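Local coordinates for extracellular fatty acid-binding protein (Gallus gallus, PDB 3SAO) that tightly binds bacterial ferric siderophores as a siderocalin-like lipocalin, and also binds lysophosphatidic acid and long-chain fatty acids in its beta-barrel, at residues 15-20 with 143-148; 34-39 with 48-53. All blocks are in the same frame, centred on the assembly; numbering follows the deposited sequence.

Contact 1 of 2, residues 15-20 with 143-148; sequences VALASN and AVLPSQ
Leu17 and Leu145 adopt the same side-chain conformation: in each, CG lies anti to the carbonyl carbon and beside the backbone N (chi1 -55° and -62°), with an extended chi2. The two side chains cross at about a right angle, Leu145 having just left its strand. Leu145 CD1 is the branch that does the touching, 3.9 Å from Leu17 CG and almost as near to Leu17 CD1. The rest of the Leu145 side chain, CB and CG, lies over the Val15 carbonyl. Backbone hydrogen bonds set this register. Leu17 and Ala143 form the hydrogen-bonded pair, Ala143 N reaching Leu17 O at 2.9 Å and Leu17 N reaching Ala143 O at 3.1 Å, both donors in the plane of the carbonyl they address. Ala143 O is also approached by Ala16 CA, at 3.1 Å in a CA-H...O contact. Two residues on from Ala143, Leu145 N donates to Val15 O over 3.0 Å along a nearly straight N-H, but from above the carbonyl plane, 40° out of it. Here the short strand 142-144, which follows the C-terminal helix of the lipocalin fold, pairs with strand 10-18, the first of the barrel; on its other side strand 10-18 bonds to strand 106-115. Ala16 and Val144 make the non-hydrogen-bonded pair, and their side chains share the sheet face packed by helix 122-133, Ala16 against Phe128 and Val144 against Met125 and Arg129. Leu17 and Ala143 lie on the other face, both touching Phe24 of helix 22-27, and Leu17 also packs on the ligand-binding Arg112. Where the strand pairing gives out, a water donates to Val15 O and Leu145 O, 2.9 Å from each, so that Val15 O receives two hydrogen bonds.

Contact 2 of 2, residues 34-39 with 48-53; sequences VMARIS and VSYAAP. With NKN ((2R)-2-hydroxy-3-(phosphonooxy)propyl tetradecanoate), chain C.
Strands 34-41 and 45-52 form an antiparallel beta hairpin in the wall of the lipocalin barrel, and this contact is the ladder between them, with one face turned to the bound lysophosphatidic acid. Met35 with Ala51 and Arg37 with Ser49 are the hydrogen-bonded pairs. Each is closed by two N-H...O bonds, such as Ala51 N to Met35 O at 2.8 Å, all with the donor in the carbonyl plane; the bond from Ser49 N to Arg37 O is the straightest at 171°. Between them Ala36 faces Tyr50 in a non-hydrogen-bonded pair, and Ile38 faces Val48 in the next; these four side chains share the ligand side of the hairpin. Small Ala36 CB lies 4.0 Å from Val48 CG1, the methyl that sits over one face of the Tyr50 ring, offset toward its rim. Val34 CG1 comes to the edge of the same ring, while Val34 CG2 meets Ala52 CB at 3.7 Å. Trp61 also stacks with the Tyr50 ring. In Tyr50, chi1 of -54° places CG beside the backbone N, and the hydroxyl reaches the ligand phosphate. Ile38 CD1 lies further along the ligand, 3.5 Å from the ester carbonyl oxygen OAE. On the opposite face the Arg37 guanidinium is held by Asp154 O, and a water bridges the strands there, donating to Arg37 O and hydrogen-bonded to the hydroxyls of Ser39 and Ser49. Lys82, Arg112 and Tyr114 also hydrogen-bond the ligand. Tyr50 OH donates a weak hydrogen bond of 3.3 Å to the phosphate oxygen OAD.

Both contacts belong to one curled antiparallel sheet, in which strand 10-18 of contact 1 is the neighbour of strand 34-41 of contact 2. Along the chain the hairpin of contact 2 is nested inside the loop closed by contact 1, and their centres are 14 Å apart. Gln148 joins them: its NE2 packs 3.7 Å from Pro53 CD and donates to Met33 O, just ahead of segment 34-39. Their relation to the ligand differs. Contact 2 lines the pocket directly through Ile38 and Tyr50, whereas the side chain of Leu17 in contact 1 is about 8 Å from the lipid and borders the site through Arg112, which hydrogen-bonds the ligand.

Contact 1 of 2, residues 15-20 with 143-148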
loop_
_atom_site.group_PDB
_atom_site.type_symbol
_atom_site.label_atom_id
_atom_site.label_comp_id
_atom_site.label_asym_id
_atom_site.label_seq_id
_atom_site.Cartn_x
_atom_site.Cartn_y
_atom_site.Cartn_z
ATOM N N VAL A 15 -5.970 2.049 1.991
ATOM C CA VAL A 15 -7.236 2.135 2.726
ATOM C C VAL A 15 -7.680 0.766 3.237
ATOM O O VAL A 15 -8.584 0.676 4.066
ATOM C CB VAL A 15 -8.364 2.802 1.881
ATOM C CG1 VAL A 15 -7.926 4.171 1.410
ATOM C CG2 VAL A 15 -8.789 1.892 0.692
ATOM N N ALA A 16 -7.012 -0.302 2.803
ATOM C CA ALA A 16 -7.282 -1.635 3.353
ATOM C C ALA A 16 -6.095 -2.539 3.098
ATOM O O ALA A 16 -5.306 -2.298 2.210
ATOM C CB ALA A 16 -8.548 -2.244 2.740
ATOM N N LEU A 17 -6.014 -3.566 3.919
ATOM C CA LEU A 17 -4.928 -4.517 4.001
ATOM C C LEU A 17 -5.510 -5.884 4.213
ATOM O O LEU A 17 -6.576 -6.036 4.817
ATOM C CB LEU A 17 -4.034 -4.215 5.204
ATOM C CG LEU A 17 -3.454 -2.804 5.293
ATOM C CD1 LEU A 17 -2.705 -2.678 6.651
ATOM C CD2 LEU A 17 -2.547 -2.509 4.126
ATOM N N ALA A 18 -4.793 -6.890 3.743
ATOM C CA ALA A 18 -5.140 -8.261 4.044
ATOM C C ALA A 18 -3.873 -9.067 4.308
ATOM O O ALA A 18 -2.923 -9.033 3.514
ATOM C CB ALA A 18 -5.975 -8.882 2.918
ATOM N N SER A 19 -3.883 -9.841 5.395
ATOM C CA SER A 19 -2.730 -10.684 5.763
ATOM C C SER A 19 -3.136 -11.681 6.831
ATOM O O SER A 19 -4.153 -11.489 7.489
ATOM C CB SER A 19 -1.579 -9.818 6.287
ATOM O OG SER A 19 -0.615 -10.557 7.029
ATOM N N ASN A 20 -2.314 -12.711 7.036
ATOM C CA ASN A 20 -2.623 -13.756 8.016
ATOM C C ASN A 20 -1.578 -13.921 9.135
ATOM O O ASN A 20 -1.586 -14.920 9.843
ATOM C CB ASN A 20 -2.867 -15.107 7.306
ATOM C CG ASN A 20 -1.628 -15.656 6.604
ATOM O OD1 ASN A 20 -0.627 -14.967 6.424
ATOM N ND2 ASN A 20 -1.701 -16.926 6.209
ATOM N N ALA A 143 -8.429 -5.695 7.036
ATOM C CA ALA A 143 -8.555 -4.473 7.820
ATOM C C ALA A 143 -8.943 -3.354 6.899
ATOM O O ALA A 143 -8.281 -3.106 5.913
ATOM C CB ALA A 143 -7.244 -4.129 8.501
ATOM N N VAL A 144 -10.058 -2.703 7.201
ATOM C CA VAL A 144 -10.403 -1.464 6.546
ATOM C C VAL A 144 -9.879 -0.376 7.491
ATOM O O VAL A 144 -10.248 -0.347 8.650
ATOM C CB VAL A 144 -11.902 -1.356 6.340
ATOM C CG1 VAL A 144 -12.261 0.015 5.746
ATOM C CG2 VAL A 144 -12.416 -2.523 5.473
ATOM N N LEU A 145 -8.929 0.431 7.016
ATOM C CA LEU A 145 -8.160 1.338 7.865
ATOM C C LEU A 145 -8.906 2.649 8.152
ATOM O O LEU A 145 -9.242 3.342 7.219
ATOM C CB LEU A 145 -6.829 1.659 7.187
ATOM C CG LEU A 145 -5.919 0.446 6.946
ATOM C CD1 LEU A 145 -4.624 0.789 6.223
ATOM C CD2 LEU A 145 -5.668 -0.231 8.306
ATOM N N PRO A 146 -9.077 3.016 9.446
ATOM C CA PRO A 146 -9.634 4.314 9.816
ATOM C C PRO A 146 -8.766 5.465 9.273
ATOM O O PRO A 146 -7.541 5.317 9.151
ATOM C CB PRO A 146 -9.672 4.258 11.364
ATOM C CG PRO A 146 -9.649 2.765 11.697
ATOM C CD PRO A 146 -8.775 2.193 10.626
ATOM N N SER A 147 -9.419 6.544 8.849
ATOM C CA SER A 147 -8.733 7.742 8.358
ATOM C C SER A 147 -7.880 8.345 9.437
ATOM O O SER A 147 -8.189 8.250 10.633
ATOM C CB SER A 147 -9.739 8.808 7.906
ATOM O OG SER A 147 -10.394 9.395 9.036
ATOM N N GLN A 148 -6.856 9.073 9.019
ATOM C CA GLN A 148 -6.063 9.808 9.978
ATOM C C GLN A 148 -5.626 11.099 9.293
ATOM O O GLN A 148 -5.329 11.100 8.100
ATOM C CB GLN A 148 -4.849 8.984 10.392
ATOM C CG GLN A 148 -3.987 8.552 9.205
ATOM C CD GLN A 148 -2.822 9.490 8.937
ATOM O OE1 GLN A 148 -2.631 10.498 9.631
ATOM N NE2 GLN A 148 -2.034 9.153 7.934
HETATM O O HOH W 1 -10.480 2.804 4.662
#

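Contact 2 of 2, residues 34-39 with 48-53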
loop_
_atom_site.group_PDB
_atom_site.type_symbol
_atom_site.label_atom_id
_atom_site.label_comp_id
_atom_site.label_asym_id
_atom_site.label_seq_id
_atom_site.Cartn_x
_atom_site.Cartn_y
_atom_site.Cartn_z
ATOM N N VAL A 34 -2.726 4.868 5.487
ATOM C CA VAL A 34 -1.396 5.352 5.101
ATOM C C VAL A 34 -1.510 6.287 3.905
ATOM O O VAL A 34 -2.178 5.962 2.920
ATOM C CB VAL A 34 -0.509 4.176 4.757
ATOM C CG1 VAL A 34 0.900 4.647 4.337
ATOM C CG2 VAL A 34 -0.452 3.258 5.942
ATOM N N MET A 35 -0.883 7.450 3.995
ATOM C CA MET A 35 -0.806 8.343 2.839
ATOM C C MET A 35 0.444 7.989 2.024
ATOM O O MET A 35 1.497 7.621 2.557
ATOM C CB MET A 35 -0.829 9.830 3.239
ATOM C CG MET A 35 -1.005 10.776 2.078
ATOM S SD MET A 35 -0.729 12.513 2.478
ATOM C CE MET A 35 -1.971 12.737 3.761
ATOM N N ALA A 36 0.274 7.993 0.715
ATOM C CA ALA A 36 1.385 7.694 -0.184
ATOM C C ALA A 36 1.481 8.751 -1.293
ATOM O O ALA A 36 0.486 9.371 -1.694
ATOM C CB ALA A 36 1.246 6.294 -0.750
ATOM N N ARG A 37 2.683 8.973 -1.790
ATOM C CA ARG A 37 2.833 9.667 -3.068
ATOM C C ARG A 37 3.682 8.851 -4.019
ATOM O O ARG A 37 4.755 8.393 -3.648
ATOM C CB ARG A 37 3.463 11.054 -2.880
ATOM C CG ARG A 37 3.485 11.837 -4.177
ATOM C CD ARG A 37 4.321 13.087 -4.072
ATOM N NE ARG A 37 3.630 14.221 -3.458
ATOM C CZ ARG A 37 3.991 14.777 -2.296
ATOM N NH1 ARG A 37 4.975 14.248 -1.570
ATOM N NH2 ARG A 37 3.367 15.859 -1.835
ATOM N N ILE A 38 3.230 8.743 -5.260
ATOM C CA ILE A 38 3.959 8.005 -6.286
ATOM C C ILE A 38 4.569 8.986 -7.268
ATOM O O ILE A 38 3.837 9.866 -7.771
ATOM C CB ILE A 38 2.988 7.072 -7.066
ATOM C CG1 ILE A 38 2.315 6.072 -6.129
ATOM C CG2 ILE A 38 3.737 6.342 -8.161
ATOM C CD1 ILE A 38 1.385 5.101 -6.857
ATOM N N SER A 39 5.872 8.804 -7.559
ATOM C CA SER A 39 6.627 9.580 -8.533
ATOM C C SER A 39 7.394 8.648 -9.475
ATOM O O SER A 39 7.932 7.635 -9.035
ATOM C CB SER A 39 7.651 10.452 -7.826
ATOM O OG SER A 39 7.036 11.177 -6.769
ATOM N N VAL A 48 7.834 5.396 -4.150
ATOM C CA VAL A 48 6.685 5.632 -3.303
ATOM C C VAL A 48 7.126 6.269 -1.981
ATOM O O VAL A 48 8.009 5.750 -1.278
ATOM C CB VAL A 48 5.884 4.346 -3.040
ATOM C CG1 VAL A 48 4.554 4.686 -2.300
ATOM C CG2 VAL A 48 5.687 3.576 -4.325
ATOM N N SER A 49 6.484 7.389 -1.628
ATOM C CA SER A 49 6.710 8.022 -0.336
ATOM C C SER A 49 5.525 7.763 0.568
ATOM O O SER A 49 4.396 7.950 0.144
ATOM C CB SER A 49 6.890 9.521 -0.533
ATOM O OG SER A 49 8.015 9.749 -1.349
ATOM N N TYR A 50 5.760 7.261 1.776
ATOM C CA TYR A 50 4.663 6.879 2.653
ATOM C C TYR A 50 4.700 7.740 3.919
ATOM O O TYR A 50 5.777 8.201 4.320
ATOM C CB TYR A 50 4.837 5.437 3.109
ATOM C CG TYR A 50 5.009 4.418 2.021
ATOM C CD1 TYR A 50 3.911 3.763 1.491
ATOM C CD2 TYR A 50 6.269 4.050 1.579
ATOM C CE1 TYR A 50 4.061 2.749 0.531
ATOM C CE2 TYR A 50 6.426 3.042 0.605
ATOM C CZ TYR A 50 5.326 2.391 0.111
ATOM O OH TYR A 50 5.470 1.420 -0.866
ATOM N N ALA A 51 3.535 7.907 4.526
ATOM C CA ALA A 51 3.351 8.522 5.829
ATOM C C ALA A 51 2.256 7.763 6.586
ATOM O O ALA A 51 1.095 7.654 6.142
ATOM C CB ALA A 51 3.003 10.053 5.630
ATOM N N ALA A 52 2.629 7.197 7.727
ATOM C CA ALA A 52 1.697 6.415 8.577
ATOM C C ALA A 52 1.900 6.698 10.064
ATOM O O ALA A 52 3.032 6.701 10.546
ATOM C CB ALA A 52 1.882 4.949 8.305
ATOM N N PRO A 53 0.800 6.926 10.812
ATOM C CA PRO A 53 0.933 7.047 12.260
ATOM C C PRO A 53 1.470 5.786 12.906
ATOM O O PRO A 53 1.374 4.691 12.323
ATOM C CB PRO A 53 -0.507 7.292 12.751
ATOM C CG PRO A 53 -1.370 7.332 11.547
ATOM C CD PRO A 53 -0.607 6.831 10.383
HETATM O OAA NKN C . 4.751 -1.647 -1.364
HETATM O OAB NKN C . 2.674 -2.797 -1.368
HETATM P PAC NKN C . 3.290 -1.455 -1.640
HETATM O OAD NKN C . 2.639 -0.281 -0.952
HETATM O OAE NKN C . -0.863 2.453 -7.102
HETATM O OAF NKN C . 3.119 -1.169 -3.205
HETATM C CAG NKN C . 3.501 0.020 -3.906
HETATM C CAH NKN C . 2.887 0.049 -5.302
HETATM C CAI NKN C . 2.136 1.329 -5.709
HETATM O OAJ NKN C . 0.890 1.024 -6.371
HETATM C CAK NKN C . 0.182 1.853 -7.358
HETATM C CAL NKN C . 0.698 1.914 -8.772
HETATM C CAM NKN C . -0.376 1.382 -9.710
HETATM C CAN NKN C . 0.168 1.084 -11.102
HETATM C CAO NKN C . 1.689 1.221 -11.170
HETATM O OAY NKN C . 3.974 -0.119 -6.216
HETATM O O HOH W 2 7.413 9.756 -4.086
#